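Local coordinates for protein peptide chain release factor subunit 1 (Methanosarcina mazei, PDB 3IR9) that probably directs the termination of translation at the stop codons UAA, UAG and UGA, and is represented by its C-terminal domain, at residues 31-34 with 35-39; 46-50 with 51-55; 142-145 with 146-150. One frame throughout, in Å; residues are numbered along the deposited sequence.

In the fold
All three interactions are local and lie in the mixed four-stranded sheet and its covering helices, the α/β part of eRF1 domain 3. They come in series along the chain: interaction 1 near the C-terminal end of helix 10-41, interaction 2 where strand 47-49 turns into helix 51-58, interaction 3 at the start of helix 144-151. The centres of interactions 1 and 2 are about 14 Å apart, joined by F36 against V47 and Y49. Interactions 1 and 3, about 12 Å apart, share the R34-E145 salt bridge. Interactions 2 and 3 do not touch. The C-terminal end of helix 10-41 therefore packs against both the strand 47-49 side and helix 144-151.

Interaction 1 (31-34 with 35-39); sequences NAVR and DFFKE
K38 N gives its hydrogen to R34 O at 2.7 Å in a nearly straight bond (162°), approaching almost head-on to the carbonyl. The same oxygen lies 3.2 Å from K38 CG, so the lysine's aliphatic chain begins by running beside the bond its own amide makes. One residue back, F37 N bonds to V33 O at 2.9 Å in the carbonyl plane, and V33 O also faces the edge of the F36 ring. V33 and F37 point the same way off the helix. With V33 CG1 anti to the backbone N (chi1 -177°), this methyl is carried to F37 CE2, 3.3 Å away, a tight apolar contact that meets the ring obliquely. These i to i+4 pairs belong to the last turns of the long helix 10-41, which pack on the mixed sheet of eRF1 domain 3: A32, V33 and F36 reach strands, and F37 touches Q148 of helix 144-151. Replacing F37 with an alanine would probably leave V33 CG1 without its aromatic neighbour and open a gap toward Q148. D35 OD1 makes a long ion pair with K38 NZ, at 3.7 Å, while D35 OD2 is hydrogen-bonded to the hydroxyl of Y4 of the second subunit. R34 turns its bent chain to E145 in a salt bridge.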
loop_
_atom_site.group_PDB
_atom_site.type_symbol
_atom_site.label_atom_id
_atom_site.label_comp_id
_atom_site.label_asym_id
_atom_site.label_seq_id
_atom_site.Cartn_x
_atom_site.Cartn_y
_atom_site.Cartn_z
ATOM N N ASN A 31 -20.320 2.058 -8.557
ATOM C CA ASN A 31 -21.687 1.687 -8.914
ATOM C C ASN A 31 -22.432 1.003 -7.778
ATOM O O ASN A 31 -23.644 1.152 -7.646
ATOM C CB ASN A 31 -21.700 0.783 -10.148
ATOM C CG ASN A 31 -21.254 1.504 -11.401
ATOM O OD1 ASN A 31 -21.092 0.894 -12.460
ATOM N ND2 ASN A 31 -21.050 2.812 -11.289
ATOM N N ALA A 32 -21.701 0.255 -6.957
ATOM C CA ALA A 32 -22.304 -0.465 -5.841
ATOM C C ALA A 32 -22.765 0.473 -4.721
ATOM O O ALA A 32 -23.885 0.342 -4.220
ATOM C CB ALA A 32 -21.348 -1.516 -5.309
ATOM N N VAL A 33 -21.904 1.410 -4.324
ATOM C CA VAL A 33 -22.289 2.402 -3.332
ATOM C C VAL A 33 -23.470 3.195 -3.879
ATOM O O VAL A 33 -24.456 3.438 -3.183
ATOM C CB VAL A 33 -21.130 3.363 -2.979
ATOM C CG1 VAL A 33 -21.567 4.325 -1.888
ATOM C CG2 VAL A 33 -19.894 2.586 -2.536
ATOM N N ARG A 34 -23.361 3.577 -5.146
ATOM C CA ARG A 34 -24.394 4.355 -5.818
ATOM C C ARG A 34 -25.726 3.599 -5.862
ATOM O O ARG A 34 -26.787 4.176 -5.607
ATOM C CB ARG A 34 -23.918 4.756 -7.225
ATOM C CG ARG A 34 -22.711 5.707 -7.209
ATOM C CD ARG A 34 -21.605 5.284 -8.171
ATOM N NE ARG A 34 -21.528 6.098 -9.381
ATOM C CZ ARG A 34 -20.779 7.189 -9.497
ATOM N NH1 ARG A 34 -20.053 7.610 -8.469
ATOM N NH2 ARG A 34 -20.760 7.864 -10.638
ATOM N N ASP A 35 -25.665 2.306 -6.165
ATOM C CA ASP A 35 -26.865 1.476 -6.189
ATOM C C ASP A 35 -27.473 1.341 -4.785
ATOM O O ASP A 35 -28.690 1.234 -4.635
ATOM C CB ASP A 35 -26.577 0.107 -6.829
ATOM C CG ASP A 35 -26.345 0.198 -8.345
ATOM O OD1 ASP A 35 -26.430 1.311 -8.910
ATOM O OD2 ASP A 35 -26.075 -0.849 -8.972
ATOM N N PHE A 36 -26.625 1.368 -3.760
ATOM C CA PHE A 36 -27.112 1.422 -2.390
ATOM C C PHE A 36 -27.853 2.725 -2.156
ATOM O O PHE A 36 -28.950 2.741 -1.595
ATOM C CB PHE A 36 -25.970 1.324 -1.391
ATOM C CG PHE A 36 -26.335 1.809 -0.016
ATOM C CD1 PHE A 36 -27.224 1.098 0.769
ATOM C CD2 PHE A 36 -25.784 2.967 0.493
ATOM C CE1 PHE A 36 -27.558 1.537 2.034
ATOM C CE2 PHE A 36 -26.115 3.406 1.760
ATOM C CZ PHE A 36 -27.005 2.690 2.527
ATOM N N PHE A 37 -27.229 3.818 -2.583
ATOM C CA PHE A 37 -27.824 5.143 -2.478
ATOM C C PHE A 37 -29.158 5.207 -3.237
ATOM O O PHE A 37 -30.169 5.651 -2.696
ATOM C CB PHE A 37 -26.860 6.213 -3.014
ATOM C CG PHE A 37 -25.692 6.526 -2.095
ATOM C CD1 PHE A 37 -25.866 6.622 -0.720
ATOM C CD2 PHE A 37 -24.429 6.769 -2.618
ATOM C CE1 PHE A 37 -24.794 6.925 0.115
ATOM C CE2 PHE A 37 -23.356 7.076 -1.788
ATOM C CZ PHE A 37 -23.539 7.152 -0.420
ATOM N N LYS A 38 -29.158 4.745 -4.484
ATOM C CA LYS A 38 -30.351 4.798 -5.328
ATOM C C LYS A 38 -31.507 3.975 -4.762
ATOM O O LYS A 38 -32.671 4.269 -5.027
ATOM C CB LYS A 38 -30.019 4.334 -6.748
ATOM C CG LYS A 38 -29.120 5.302 -7.514
ATOM C CD LYS A 38 -28.370 4.621 -8.665
ATOM C CE LYS A 38 -29.275 4.322 -9.851
ATOM N NZ LYS A 38 -28.526 3.633 -10.934
ATOM N N GLU A 39 -31.182 2.943 -3.992
ATOM C CA GLU A 39 -32.197 2.117 -3.354
ATOM C C GLU A 39 -32.697 2.795 -2.091
ATOM O O GLU A 39 -33.860 2.652 -1.705
ATOM C CB GLU A 39 -31.619 0.751 -3.000
ATOM C CG GLU A 39 -31.374 -0.136 -4.195
ATOM C CD GLU A 39 -32.660 -0.530 -4.886
ATOM O OE1 GLU A 39 -33.746 -0.101 -4.425
ATOM O OE2 GLU A 39 -32.583 -1.271 -5.889
#

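Interaction 2 (46-50 with 51-55); sequences KVAYG and ESQVR
Strand 47-49 turns into helix 51-55 through the single residue G50, and the two short axes approach to 6.5 Å with their directions 138° apart. Two bonds close the turn. V54 N reaches G50 O at 3.0 Å, giving the first helical i to i+4 bond. The other comes from a side chain: Q53 OE1 accepts the amide hydrogen of Y49 N at 2.8 Å in an almost straight bond, with the donor above the amide plane of Q53. Q53 leaves the helix with CG anti to its backbone N (chi1 -164°) and stays extended, which brings the amide back beside the strand. There CD lies 3.8 Å from A48 CB, and OE1 sits 4.1 Å above one face of the Y49 ring, displaced toward its rim. Ring and amide planes are perpendicular. V54 packs from the helix side, its CG2 3.3 Å from A48 O and near A48 CB, while V54 also reaches I156 and A158 of the neighbouring strand. The Y49 ring is turned to F36 and F153. Along the helix, R55 grips E51 OE2 end-on with both NH1 and NH2, each at 3.1 Å; T91 also bonds to that oxygen, and R55 NE is paired with E124. G50 has a positive phi (89°), where a CB would be jammed against the carbonyl oxygen of Y49, so the backbone itself calls for glycine. Here a glycine at the N-cap position makes a tight β-to-α connection, leading from the edge strand of the mixed sheet to one of the helices packed on it.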
loop_
_atom_site.group_PDB
_atom_site.type_symbol
_atom_site.label_atom_id
_atom_site.label_comp_id
_atom_site.label_asym_id
_atom_site.label_seq_id
_atom_site.Cartn_x
_atom_site.Cartn_y
_atom_site.Cartn_z
ATOM N N LYS A 46 -35.434 -1.303 1.225
ATOM C CA LYS A 46 -34.631 -2.387 0.681
ATOM C C LYS A 46 -33.152 -2.119 0.905
ATOM O O LYS A 46 -32.302 -2.602 0.160
ATOM C CB LYS A 46 -34.903 -2.551 -0.811
ATOM C CG LYS A 46 -36.287 -3.090 -1.116
ATOM C CD LYS A 46 -36.516 -3.250 -2.612
ATOM C CE LYS A 46 -35.590 -4.290 -3.234
ATOM N NZ LYS A 46 -34.264 -3.736 -3.637
ATOM N N VAL A 47 -32.853 -1.335 1.932
ATOM C CA VAL A 47 -31.474 -1.045 2.281
ATOM C C VAL A 47 -31.290 -1.251 3.765
ATOM O O VAL A 47 -32.242 -1.534 4.488
ATOM C CB VAL A 47 -31.080 0.401 1.945
ATOM C CG1 VAL A 47 -31.485 0.745 0.519
ATOM C CG2 VAL A 47 -31.705 1.368 2.942
ATOM N N ALA A 48 -30.054 -1.103 4.213
ATOM C CA ALA A 48 -29.725 -1.249 5.620
ATOM C C ALA A 48 -28.259 -0.921 5.786
ATOM O O ALA A 48 -27.438 -1.234 4.925
ATOM C CB ALA A 48 -30.010 -2.654 6.094
ATOM N N TYR A 49 -27.930 -0.275 6.893
ATOM C CA TYR A 49 -26.562 0.154 7.129
ATOM C C TYR A 49 -26.260 0.159 8.623
ATOM O O TYR A 49 -27.172 0.167 9.454
ATOM C CB TYR A 49 -26.319 1.534 6.506
ATOM C CG TYR A 49 -27.447 2.519 6.740
ATOM C CD1 TYR A 49 -27.450 3.344 7.857
ATOM C CD2 TYR A 49 -28.506 2.621 5.844
ATOM C CE1 TYR A 49 -28.478 4.245 8.078
ATOM C CE2 TYR A 49 -29.540 3.518 6.057
ATOM C CZ TYR A 49 -29.518 4.326 7.176
ATOM O OH TYR A 49 -30.537 5.222 7.397
ATOM N N GLY A 50 -24.980 0.134 8.966
ATOM C CA GLY A 50 -24.589 0.072 10.357
ATOM C C GLY A 50 -24.474 -1.358 10.830
ATOM O O GLY A 50 -25.183 -2.245 10.357
ATOM N N GLU A 51 -23.565 -1.576 11.771
ATOM C CA GLU A 51 -23.271 -2.907 12.276
ATOM C C GLU A 51 -24.507 -3.669 12.742
ATOM O O GLU A 51 -24.749 -4.795 12.301
ATOM C CB GLU A 51 -22.263 -2.811 13.418
ATOM C CG GLU A 51 -21.958 -4.131 14.079
ATOM C CD GLU A 51 -21.099 -3.948 15.291
ATOM O OE1 GLU A 51 -20.312 -2.973 15.305
ATOM O OE2 GLU A 51 -21.217 -4.768 16.225
ATOM N N SER A 52 -25.285 -3.058 13.631
ATOM C CA SER A 52 -26.424 -3.745 14.237
ATOM C C SER A 52 -27.510 -4.074 13.207
ATOM O O SER A 52 -27.978 -5.215 13.134
ATOM C CB SER A 52 -27.007 -2.931 15.398
ATOM O OG SER A 52 -27.797 -3.743 16.259
ATOM N N GLN A 53 -27.881 -3.081 12.397
ATOM C CA GLN A 53 -28.971 -3.231 11.429
ATOM C C GLN A 53 -28.640 -4.203 10.297
ATOM O O GLN A 53 -29.479 -4.998 9.880
ATOM C CB GLN A 53 -29.375 -1.875 10.842
ATOM C CG GLN A 53 -30.739 -1.885 10.143
ATOM C CD GLN A 53 -30.931 -0.692 9.221
ATOM O OE1 GLN A 53 -29.964 -0.068 8.794
ATOM N NE2 GLN A 53 -32.182 -0.378 8.907
ATOM N N VAL A 54 -27.418 -4.128 9.786
ATOM C CA VAL A 54 -27.013 -5.028 8.725
ATOM C C VAL A 54 -26.778 -6.453 9.246
ATOM O O VAL A 54 -27.040 -7.423 8.536
ATOM C CB VAL A 54 -25.789 -4.485 7.975
ATOM C CG1 VAL A 54 -25.133 -5.582 7.148
ATOM C CG2 VAL A 54 -26.206 -3.320 7.093
ATOM N N ARG A 55 -26.325 -6.582 10.492
ATOM C CA ARG A 55 -26.078 -7.910 11.067
ATOM C C ARG A 55 -27.334 -8.771 11.078
ATOM O O ARG A 55 -27.306 -9.920 10.643
ATOM C CB ARG A 55 -25.493 -7.836 12.489
ATOM C CG ARG A 55 -25.198 -9.218 13.073
ATOM C CD ARG A 55 -24.518 -9.177 14.436
ATOM N NE ARG A 55 -23.101 -8.831 14.360
ATOM C CZ ARG A 55 -22.611 -7.631 14.662
ATOM N NH1 ARG A 55 -21.310 -7.396 14.575
ATOM N NH2 ARG A 55 -23.425 -6.662 15.054
#

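Interaction 3 (142-145 with 146-150); sequences DFDE and GSQLM
The first turn of helix 144-151 is built round F143 at its N-cap position, whose ring lies under the backbone of G146. G146 N stands 3.2 Å above one face of the ring, offset toward the rim, and G146 CA makes a CH-pi contact at 3.9 Å from the F143 ring centroid. F143 CG sits between its backbone N and carbonyl carbon (chi1 58°), folding the ring back beneath the turn. A CB on G146 would clash with F143 CE1, so the close approach depends on the missing side chain. E145 CD lies at the edge of the same ring, in its plane. From there E145 OE2 goes on to R34 of helix 10-41 in a salt bridge. The backbone bonds straighten along the turn: S147 N has only weak ones, to F143 O and D144 O, whereas Q148 N meets D144 O at 2.6 Å and 163°, and L149 N bonds to E145 O at 2.9 Å. The side chains of D144 and Q148 cross without bonding, D144 OD2 being 4.2 Å from Q148 NE2 and their flat groups 41° apart. F143 also packs on L26, K30 and V33 of helix 10-41. The contact is thus a helix N-terminus with a CH-pi contact between the N-cap phenylalanine and a glycine of the first turn, set where helices 144-151 and 10-41 meet beside the mixed sheet of this α/β domain.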
loop_
_atom_site.group_PDB
_atom_site.type_symbol
_atom_site.label_atom_id
_atom_site.label_comp_id
_atom_site.label_asym_id
_atom_site.label_seq_id
_atom_site.Cartn_x
_atom_site.Cartn_y
_atom_site.Cartn_z
ATOM N N ASP A 142 -11.577 6.104 -0.626
ATOM C CA ASP A 142 -10.989 7.084 -1.532
ATOM C C ASP A 142 -12.045 8.003 -2.149
ATOM O O ASP A 142 -12.172 9.162 -1.749
ATOM C CB ASP A 142 -10.160 6.389 -2.614
ATOM C CG ASP A 142 -9.060 5.505 -2.034
ATOM O OD1 ASP A 142 -8.876 5.501 -0.798
ATOM O OD2 ASP A 142 -8.376 4.811 -2.816
ATOM N N PHE A 143 -12.801 7.490 -3.118
ATOM C CA PHE A 143 -13.867 8.279 -3.735
ATOM C C PHE A 143 -14.919 8.648 -2.697
ATOM O O PHE A 143 -15.114 7.926 -1.720
ATOM C CB PHE A 143 -14.499 7.540 -4.918
ATOM C CG PHE A 143 -15.083 6.204 -4.564
ATOM C CD1 PHE A 143 -14.263 5.147 -4.197
ATOM C CD2 PHE A 143 -16.450 5.996 -4.617
ATOM C CE1 PHE A 143 -14.798 3.914 -3.873
ATOM C CE2 PHE A 143 -16.991 4.765 -4.299
ATOM C CZ PHE A 143 -16.164 3.725 -3.927
ATOM N N ASP A 144 -15.584 9.780 -2.897
ATOM C CA ASP A 144 -16.454 10.313 -1.857
ATOM C C ASP A 144 -17.422 9.233 -1.403
ATOM O O ASP A 144 -17.578 8.987 -0.211
ATOM C CB ASP A 144 -17.213 11.551 -2.349
ATOM C CG ASP A 144 -17.627 12.474 -1.211
ATOM O OD1 ASP A 144 -16.890 12.543 -0.204
ATOM O OD2 ASP A 144 -18.683 13.132 -1.325
ATOM N N GLU A 145 -18.056 8.584 -2.370
ATOM C CA GLU A 145 -19.011 7.526 -2.092
ATOM C C GLU A 145 -18.434 6.570 -1.058
ATOM O O GLU A 145 -19.034 6.334 -0.010
ATOM C CB GLU A 145 -19.349 6.778 -3.383
ATOM C CG GLU A 145 -19.814 7.670 -4.540
ATOM C CD GLU A 145 -18.685 8.463 -5.193
ATOM O OE1 GLU A 145 -18.263 9.501 -4.641
ATOM O OE2 GLU A 145 -18.229 8.056 -6.279
ATOM N N GLY A 146 -17.253 6.035 -1.356
ATOM C CA GLY A 146 -16.573 5.118 -0.459
ATOM C C GLY A 146 -16.096 5.777 0.818
ATOM O O GLY A 146 -15.759 5.112 1.806
ATOM N N SER A 147 -16.063 7.102 0.790
ATOM C CA SER A 147 -15.715 7.874 1.968
ATOM C C SER A 147 -16.942 8.021 2.865
ATOM O O SER A 147 -16.899 7.687 4.048
ATOM C CB SER A 147 -15.161 9.240 1.568
ATOM O OG SER A 147 -14.148 9.645 2.468
ATOM N N GLN A 148 -18.039 8.503 2.294
ATOM C CA GLN A 148 -19.289 8.618 3.036
ATOM C C GLN A 148 -19.703 7.272 3.619
ATOM O O GLN A 148 -20.202 7.202 4.740
ATOM C CB GLN A 148 -20.400 9.184 2.150
ATOM C CG GLN A 148 -20.140 10.613 1.693
ATOM C CD GLN A 148 -21.417 11.394 1.433
ATOM O OE1 GLN A 148 -22.393 10.854 0.911
ATOM N NE2 GLN A 148 -21.414 12.674 1.798
ATOM N N LEU A 149 -19.486 6.205 2.857
ATOM C CA LEU A 149 -19.797 4.862 3.332
ATOM C C LEU A 149 -19.299 4.669 4.763
ATOM O O LEU A 149 -20.050 4.218 5.631
ATOM C CB LEU A 149 -19.185 3.795 2.421
ATOM C CG LEU A 149 -19.640 2.362 2.715
ATOM C CD1 LEU A 149 -21.093 2.157 2.290
ATOM C CD2 LEU A 149 -18.738 1.345 2.043
HETATM N N MSE A 150 -18.037 5.016 5.005
HETATM C CA MSE A 150 -17.447 4.872 6.334
HETATM C C MSE A 150 -17.840 6.029 7.255
HETATM O O MSE A 150 -18.063 5.835 8.454
HETATM C CB MSE A 150 -15.920 4.727 6.249
HETATM C CG MSE A 150 -15.225 4.583 7.608
HETATM SE SE MSE A 150 -15.423 2.832 8.486
HETATM C CE MSE A 150 -14.913 3.318 10.310
#